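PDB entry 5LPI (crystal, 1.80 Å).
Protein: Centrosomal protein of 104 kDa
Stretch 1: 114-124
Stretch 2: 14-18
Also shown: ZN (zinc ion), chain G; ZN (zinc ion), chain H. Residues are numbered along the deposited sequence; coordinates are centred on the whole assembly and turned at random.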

# COMPACT_ATOMS: atom_id res chain seq x y z
N GLY A 114 -10.61 -6.96 1.15
CA GLY A 114 -10.92 -6.90 -0.27
C GLY A 114 -10.49 -5.59 -0.90
O GLY A 114 -10.13 -4.62 -0.24
N GLU A 115 -10.57 -5.57 -2.24
CA GLU A 115 -10.04 -4.44 -3.01
C GLU A 115 -10.91 -3.21 -2.85
O GLU A 115 -10.40 -2.09 -2.72
CB GLU A 115 -9.91 -4.83 -4.48
CG GLU A 115 -9.37 -3.71 -5.37
CD GLU A 115 -7.96 -3.26 -4.96
OE1 GLU A 115 -7.19 -4.08 -4.41
OE2 GLU A 115 -7.63 -2.08 -5.19
N GLU A 116 -12.24 -3.38 -2.86
CA GLU A 116 -13.16 -2.26 -2.68
C GLU A 116 -12.91 -1.56 -1.34
O GLU A 116 -12.97 -0.33 -1.25
CB GLU A 116 -14.60 -2.77 -2.77
CG GLU A 116 -15.69 -1.72 -2.62
CD GLU A 116 -17.10 -2.33 -2.63
OE1 GLU A 116 -17.56 -2.81 -1.57
OE2 GLU A 116 -17.73 -2.36 -3.71
N ALA A 117 -12.65 -2.34 -0.29
CA ALA A 117 -12.31 -1.77 1.01
C ALA A 117 -10.98 -1.01 0.97
O ALA A 117 -10.86 0.06 1.58
CB ALA A 117 -12.25 -2.87 2.06
N TRP A 118 -9.97 -1.57 0.31
CA TRP A 118 -8.70 -0.85 0.17
C TRP A 118 -8.92 0.53 -0.43
O TRP A 118 -8.41 1.54 0.07
CB TRP A 118 -7.72 -1.65 -0.69
CG TRP A 118 -6.85 -2.55 0.09
CD1 TRP A 118 -6.76 -3.91 -0.02
CD2 TRP A 118 -5.92 -2.16 1.10
NE1 TRP A 118 -5.83 -4.39 0.87
CE2 TRP A 118 -5.30 -3.34 1.57
CE3 TRP A 118 -5.53 -0.93 1.63
CZ2 TRP A 118 -4.32 -3.32 2.57
CZ3 TRP A 118 -4.56 -0.91 2.63
CH2 TRP A 118 -3.97 -2.10 3.09
N LYS A 119 -9.68 0.59 -1.53
CA LYS A 119 -9.92 1.87 -2.18
C LYS A 119 -10.66 2.82 -1.24
O LYS A 119 -10.31 4.00 -1.15
CB LYS A 119 -10.71 1.68 -3.48
CG LYS A 119 -9.89 1.08 -4.61
CD LYS A 119 -10.65 1.22 -5.94
CE LYS A 119 -9.83 0.75 -7.13
NZ LYS A 119 -9.69 -0.74 -7.15
N ALA A 120 -11.69 2.33 -0.54
CA ALA A 120 -12.45 3.21 0.33
C ALA A 120 -11.60 3.71 1.49
O ALA A 120 -11.71 4.87 1.91
CB ALA A 120 -13.70 2.50 0.83
N HIS A 121 -10.73 2.85 2.03
CA HIS A 121 -9.85 3.29 3.12
C HIS A 121 -8.86 4.35 2.65
O HIS A 121 -8.72 5.40 3.27
CB HIS A 121 -9.10 2.10 3.69
CG HIS A 121 -8.18 2.47 4.81
ND1 HIS A 121 -8.64 2.69 6.09
CD2 HIS A 121 -6.85 2.70 4.84
CE1 HIS A 121 -7.62 3.02 6.87
NE2 HIS A 121 -6.52 3.03 6.13
N LEU A 122 -8.18 4.09 1.54
CA LEU A 122 -7.08 4.96 1.14
C LEU A 122 -7.55 6.23 0.43
O LEU A 122 -6.90 7.27 0.54
CB LEU A 122 -6.11 4.18 0.25
CG LEU A 122 -5.31 3.11 1.03
CD1 LEU A 122 -4.46 2.28 0.08
CD2 LEU A 122 -4.43 3.77 2.10
N MET A 123 -8.69 6.19 -0.26
CA MET A 123 -9.14 7.32 -1.06
C MET A 123 -10.42 7.97 -0.57
O MET A 123 -10.68 9.12 -0.92
CB MET A 123 -9.36 6.89 -2.51
CG MET A 123 -8.21 6.08 -3.01
SD MET A 123 -8.24 6.02 -4.78
CE MET A 123 -9.38 4.75 -5.12
N GLY A 124 -11.22 7.27 0.22
CA GLY A 124 -12.53 7.76 0.56
C GLY A 124 -12.45 8.92 1.52
O GLY A 124 -11.37 9.28 2.00
ZN ZN G . -4.08 5.90 -9.74
ZN ZN H . -4.64 3.67 6.74
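Stretch 2 (14-18) IFCGE

How does the 14-18 segment lie on the helix? Residues 115-123 form one helical run, begun at the N-cap glycine G114 and left behind at G124, with backbone hydrogen bonds such as M123 N to K119 O at 2.9 Å. The segment has no regular secondary structure, so it meets the helix as an irregular loop rather than as a second rod. From residue 14 to 18 it advances in the same general sense as the helix, obliquely, so that F15 lies by E115 and K119, and C16 by K119 and M123. These three helix residues, spaced four apart and therefore lined up along one face, all direct their CA-to-CB bonds toward it. The backbones stay well separated: the nearest pair of CA atoms, K119 CA and C16 CA, is 7.0 Å apart. The contact is small, burying 161 Å² in all, yet it joins parts of the chain at least 100 residues apart.

How does M123 meet C16? Its side chain packs on that of the cysteine, with M123 SD 3.7 Å from C16 CB, and makes a van der Waals contact with the backbone, M123 CE lying 3.6 Å from C16 O. M123 therefore packs on a residue whose sulfur is held by zinc, C16 SG lying 2.3 Å from the chain G ion, and also accepts a hydrogen bond from E18 N, 3.6 Å from C16 SG.

What does the polar part of the helix face do? K119 reaches across toward the loop, its CE 3.5 Å from F15 O and 3.9 Å from C16 O, approaches made by carbon and not hydrogen bonds. Its ammonium group is instead paired within the helix, where K119 NZ and E115 OE2 form a salt bridge of 3.1 Å across one turn. F15 offers its carbonyl here while its CA-to-CB bond points away from the helix. G17 has no side chain; an ideal CB would sit 4.0 Å from K119 CE without clashing, but at these backbone angles it would be jammed against the preceding carbonyl O, which calls for glycine.

Does anything bridge the two stretches by hydrogen bonding? No direct hydrogen bond crosses between them, and E115 OE2 stands 4.2 Å from F15 O, two acceptors with no proton to share. A water resolves this by donating to both: its oxygen is 2.5 Å from E115 OE2 and 2.7 Å from F15 O. The same carboxylate oxygen thus accepts from K119 and from the water, linking the salt bridge to the loop backbone.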

# COMPACT_ATOMS: atom_id res chain seq x y z
N ILE A 14 -4.91 1.34 -13.30
CA ILE A 14 -5.46 0.12 -12.72
C ILE A 14 -5.40 0.09 -11.20
O ILE A 14 -6.05 -0.77 -10.59
CB ILE A 14 -4.73 -1.12 -13.27
CG1 ILE A 14 -3.27 -1.11 -12.85
CG2 ILE A 14 -4.84 -1.17 -14.79
CD1 ILE A 14 -2.57 -2.40 -13.15
N PHE A 15 -4.67 1.00 -10.57
CA PHE A 15 -4.57 0.98 -9.11
C PHE A 15 -5.70 1.74 -8.45
O PHE A 15 -6.36 1.21 -7.55
CB PHE A 15 -3.22 1.55 -8.67
CG PHE A 15 -2.08 0.82 -9.28
CD1 PHE A 15 -1.81 -0.48 -8.89
CD2 PHE A 15 -1.33 1.40 -10.29
CE1 PHE A 15 -0.78 -1.18 -9.47
CE2 PHE A 15 -0.29 0.71 -10.87
CZ PHE A 15 -0.01 -0.58 -10.47
N CYS A 16 -5.95 2.98 -8.86
CA CYS A 16 -7.04 3.74 -8.27
C CYS A 16 -8.29 3.77 -9.14
O CYS A 16 -9.33 4.25 -8.68
CB CYS A 16 -6.59 5.17 -7.96
SG CYS A 16 -6.36 6.21 -9.41
N GLY A 17 -8.22 3.25 -10.37
CA GLY A 17 -9.38 3.19 -11.24
C GLY A 17 -9.63 4.44 -12.06
O GLY A 17 -10.42 4.39 -13.00
N GLU A 18 -8.98 5.56 -11.73
CA GLU A 18 -9.23 6.81 -12.44
C GLU A 18 -8.94 6.66 -13.92
O GLU A 18 -8.01 5.96 -14.33
CB GLU A 18 -8.38 7.94 -11.86
CG GLU A 18 -8.95 8.62 -10.64
CD GLU A 18 -8.16 9.86 -10.24
OE1 GLU A 18 -7.43 10.41 -11.10
OE2 GLU A 18 -8.26 10.28 -9.07
O HOH W 1 -5.64 -1.00 -6.19